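Local coordinates for PT26-6P (Thermococcus sp., PDB 2WB7), which is of unknown function but is encoded by a family of euryarchaeal mobile elements and contains two regions classed as immunoglobulin-like and a helical domain, at residues T345-P348 with G349-D352; L422-K425 with I426-E430. All blocks are in the same frame, centred on the assembly; numbering follows the deposited sequence.

How the contacts relate
Both contacts are local, each a continuous run of chain, and they illustrate how short-range order is built in a loop and in a helix. Contact 1 comes first in sequence, turning the chain into strand 350-364 of the eight-stranded antiparallel sheet in the second immunoglobulin-like domain. Contact 2 follows on helix 408-438 of the helical domain. Their centres are 22 Å apart and their nearest atoms about 13 Å, so the two do not touch. Helix 471-499 connects them: its R496 bonds to L351 of contact 1, while its E485 and D489 pair with K425 of contact 2. One helix thus contacts both sites across the boundary between sheet and helices.

Contact 1 (T345-P348 with G349-D352); sequences TDAP and GTLD
T350 OG1 is held by the backbone amide of A347, whose N lies 3.2 Å from that hydroxyl oxygen with a moderately bent N-H...O angle of 144°. A water adds a weak, long bond to the same hydroxyl and donates more firmly to P348 O, at 2.7 Å. The hydroxyl reaches the amide because T350 chi1 of -64° sets OG1 beside its own backbone N and sends CG2 the other way, 4.0 Å from T345 O. The main chain makes its own bond between the two residues, T350 N donating to A347 O at 2.9 Å. This bond closes a type II beta turn from A347 to T350, with P348 and G349 at its corners; G349 has a phi of 106°, the positive value expected at the third position. The turn delivers the chain from the loop after strand 336-343 into strand 350-364 of the immunoglobulin-like sheet, where L351 and D352 both face V313 in a classic beta bulge. The side chain of D346, just before the turn, crosses that of T350 obliquely, its OD1 3.6 Å from T350 CB. A second water sits between D346 OD1 and T350 O, 2.9 Å from the latter. The loop is tied further by D346 N to N279 OD1 and by T345 O to Y353 OH.

Contact 2 (L422-K425 with I426-E430); sequences LQEK and IDEAE
E424 meets D427 and E428 one turn further along the helix. Its CB points away from them, but a bend at chi2 (61°) folds the chain back, bringing CG to 3.9 Å from E428 OE1. CD lies closer to that same oxygen, and the carboxylate then divides its two ends: OE1 faces E428 OE1 at 3.0 Å, and OE2 faces D427 OD2 at 3.3 Å. The carboxylate planes are turned 72° apart in the first pair and 86° in the second. Like charges thus sit close together on the exposed face of the helix. Beneath them the helix keeps its i to i+4 hydrogen bonds, with I426 N to L422 O at 2.8 Å and A429 N to K425 O at 3.1 Å, while I426 CG1 lies against L422 O. The buried K425 turns its amine to E485 and D489 of helix 471-499 in salt bridges, and to the carbonyls of T387 and Y388 in the segment between strand 370-379 and helix 393-404. L422, I426 and A429 pack on I459, Y455 and I452 of helix 442-465.

Contact 1 (T345-P348 with G349-D352)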
loop_
_atom_site.group_PDB
_atom_site.type_symbol
_atom_site.label_atom_id
_atom_site.label_comp_id
_atom_site.label_asym_id
_atom_site.label_seq_id
_atom_site.Cartn_x
_atom_site.Cartn_y
_atom_site.Cartn_z
ATOM N N THR A 345 -18.475 -15.453 -10.584
ATOM C CA THR A 345 -19.016 -16.321 -11.614
ATOM C C THR A 345 -17.991 -17.318 -12.096
ATOM O O THR A 345 -16.905 -16.944 -12.500
ATOM C CB THR A 345 -19.478 -15.522 -12.829
ATOM O OG1 THR A 345 -20.436 -14.539 -12.415
ATOM C CG2 THR A 345 -20.130 -16.443 -13.839
ATOM N N ASP A 346 -18.350 -18.596 -12.055
ATOM C CA ASP A 346 -17.470 -19.627 -12.577
ATOM C C ASP A 346 -17.867 -20.004 -13.996
ATOM O O ASP A 346 -19.011 -20.317 -14.249
ATOM C CB ASP A 346 -17.491 -20.862 -11.673
ATOM C CG ASP A 346 -16.317 -21.798 -11.939
ATOM O OD1 ASP A 346 -15.494 -21.495 -12.821
ATOM O OD2 ASP A 346 -16.209 -22.840 -11.265
ATOM N N ALA A 347 -16.912 -19.955 -14.916
ATOM C CA ALA A 347 -17.111 -20.386 -16.304
ATOM C C ALA A 347 -16.013 -21.392 -16.586
ATOM O O ALA A 347 -14.967 -21.368 -15.917
ATOM C CB ALA A 347 -16.986 -19.205 -17.250
ATOM N N PRO A 348 -16.230 -22.307 -17.549
ATOM C CA PRO A 348 -15.069 -23.175 -17.818
ATOM C C PRO A 348 -13.901 -22.304 -18.279
ATOM O O PRO A 348 -14.086 -21.438 -19.142
ATOM C CB PRO A 348 -15.561 -24.077 -18.960
ATOM C CG PRO A 348 -17.056 -24.129 -18.774
ATOM C CD PRO A 348 -17.427 -22.729 -18.305
ATOM N N GLY A 349 -12.729 -22.511 -17.684
ATOM C CA GLY A 349 -11.555 -21.707 -18.025
ATOM C C GLY A 349 -11.225 -20.702 -16.935
ATOM O O GLY A 349 -10.071 -20.300 -16.773
ATOM N N THR A 350 -12.244 -20.306 -16.174
ATOM C CA THR A 350 -12.051 -19.418 -15.042
ATOM C C THR A 350 -11.135 -20.051 -13.998
ATOM O O THR A 350 -11.389 -21.163 -13.533
ATOM C CB THR A 350 -13.406 -19.064 -14.407
ATOM O OG1 THR A 350 -14.193 -18.323 -15.354
ATOM C CG2 THR A 350 -13.214 -18.246 -13.141
ATOM N N LEU A 351 -10.066 -19.349 -13.635
ATOM C CA LEU A 351 -9.156 -19.828 -12.592
ATOM C C LEU A 351 -9.493 -19.238 -11.221
ATOM O O LEU A 351 -9.675 -19.964 -10.244
ATOM C CB LEU A 351 -7.710 -19.470 -12.935
ATOM C CG LEU A 351 -6.681 -19.951 -11.900
ATOM C CD1 LEU A 351 -6.534 -21.460 -11.962
ATOM C CD2 LEU A 351 -5.334 -19.295 -12.076
ATOM N N ASP A 352 -9.544 -17.910 -11.153
ATOM C CA ASP A 352 -9.883 -17.212 -9.930
ATOM C C ASP A 352 -10.106 -15.746 -10.252
ATOM O O ASP A 352 -10.118 -15.368 -11.418
ATOM C CB ASP A 352 -8.764 -17.365 -8.902
ATOM C CG ASP A 352 -7.447 -16.699 -9.339
ATOM O OD1 ASP A 352 -6.375 -17.309 -9.139
ATOM O OD2 ASP A 352 -7.466 -15.561 -9.860
HETATM O O HOH W 1 -13.633 -23.051 -13.289
HETATM O O HOH W 2 -13.290 -18.942 -18.676
#

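Contact 2 (L422-K425 with I426-E430)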
loop_
_atom_site.group_PDB
_atom_site.type_symbol
_atom_site.label_atom_id
_atom_site.label_comp_id
_atom_site.label_asym_id
_atom_site.label_seq_id
_atom_site.Cartn_x
_atom_site.Cartn_y
_atom_site.Cartn_z
ATOM N N LEU A 422 -11.298 -38.750 2.256
ATOM C CA LEU A 422 -9.983 -38.116 2.263
ATOM C C LEU A 422 -8.997 -38.849 1.357
ATOM O O LEU A 422 -8.196 -38.228 0.646
ATOM C CB LEU A 422 -9.431 -38.019 3.680
ATOM C CG LEU A 422 -10.236 -37.056 4.558
ATOM C CD1 LEU A 422 -9.812 -37.141 6.004
ATOM C CD2 LEU A 422 -10.142 -35.632 4.045
ATOM N N GLN A 423 -9.052 -40.176 1.384
ATOM C CA GLN A 423 -8.252 -40.965 0.471
ATOM C C GLN A 423 -8.530 -40.508 -0.954
ATOM O O GLN A 423 -7.622 -40.417 -1.788
ATOM C CB GLN A 423 -8.571 -42.443 0.638
ATOM C CG GLN A 423 -7.584 -43.179 1.535
ATOM C CD GLN A 423 -8.187 -44.415 2.208
ATOM O OE1 GLN A 423 -9.370 -44.742 2.015
ATOM N NE2 GLN A 423 -7.373 -45.102 3.012
ATOM N N GLU A 424 -9.790 -40.199 -1.230
ATOM C CA GLU A 424 -10.145 -39.743 -2.558
ATOM C C GLU A 424 -9.533 -38.383 -2.853
ATOM O O GLU A 424 -8.946 -38.187 -3.906
ATOM C CB GLU A 424 -11.660 -39.708 -2.741
ATOM C CG GLU A 424 -12.109 -38.924 -3.962
ATOM C CD GLU A 424 -11.576 -39.484 -5.289
ATOM O OE1 GLU A 424 -12.010 -38.988 -6.352
ATOM O OE2 GLU A 424 -10.719 -40.405 -5.280
ATOM N N LYS A 425 -9.657 -37.443 -1.929
ATOM C CA LYS A 425 -9.014 -36.135 -2.086
ATOM C C LYS A 425 -7.501 -36.272 -2.279
ATOM O O LYS A 425 -6.888 -35.499 -3.005
ATOM C CB LYS A 425 -9.342 -35.220 -0.895
ATOM C CG LYS A 425 -10.747 -34.614 -0.980
ATOM C CD LYS A 425 -11.274 -34.175 0.365
ATOM C CE LYS A 425 -10.836 -32.761 0.732
ATOM N NZ LYS A 425 -11.778 -31.752 0.198
ATOM N N ILE A 426 -6.906 -37.261 -1.621
ATOM C CA ILE A 426 -5.496 -37.550 -1.810
ATOM C C ILE A 426 -5.206 -38.001 -3.236
ATOM O O ILE A 426 -4.238 -37.556 -3.851
ATOM C CB ILE A 426 -5.012 -38.609 -0.823
ATOM C CG1 ILE A 426 -4.887 -37.991 0.567
ATOM C CG2 ILE A 426 -3.671 -39.148 -1.242
ATOM C CD1 ILE A 426 -4.393 -38.948 1.625
ATOM N N ASP A 427 -6.045 -38.891 -3.757
ATOM C CA ASP A 427 -5.895 -39.347 -5.135
ATOM C C ASP A 427 -5.801 -38.185 -6.109
ATOM O O ASP A 427 -5.100 -38.281 -7.117
ATOM C CB ASP A 427 -7.050 -40.262 -5.561
ATOM C CG ASP A 427 -6.992 -41.629 -4.891
ATOM O OD1 ASP A 427 -5.912 -41.980 -4.347
ATOM O OD2 ASP A 427 -8.023 -42.348 -4.901
ATOM N N GLU A 428 -6.517 -37.096 -5.835
ATOM C CA GLU A 428 -6.557 -35.978 -6.767
ATOM C C GLU A 428 -5.393 -35.051 -6.555
ATOM O O GLU A 428 -4.916 -34.414 -7.494
ATOM C CB GLU A 428 -7.867 -35.221 -6.642
ATOM C CG GLU A 428 -9.049 -36.058 -7.110
ATOM C CD GLU A 428 -10.385 -35.384 -6.854
ATOM O OE1 GLU A 428 -11.350 -36.089 -6.459
ATOM O OE2 GLU A 428 -10.457 -34.144 -7.034
ATOM N N ALA A 429 -4.938 -34.976 -5.311
ATOM C CA ALA A 429 -3.735 -34.240 -5.002
ATOM C C ALA A 429 -2.587 -34.900 -5.751
ATOM O O ALA A 429 -1.669 -34.217 -6.217
ATOM C CB ALA A 429 -3.475 -34.241 -3.501
ATOM N N GLU A 430 -2.662 -36.229 -5.868
ATOM C CA GLU A 430 -1.636 -37.022 -6.547
ATOM C C GLU A 430 -1.623 -36.702 -8.028
ATOM O O GLU A 430 -0.601 -36.828 -8.682
ATOM C CB GLU A 430 -1.874 -38.521 -6.361
ATOM C CG GLU A 430 -1.737 -39.037 -4.930
ATOM C CD GLU A 430 -0.285 -39.235 -4.484
ATOM O OE1 GLU A 430 0.633 -38.664 -5.114
ATOM O OE2 GLU A 430 -0.056 -39.953 -3.483
#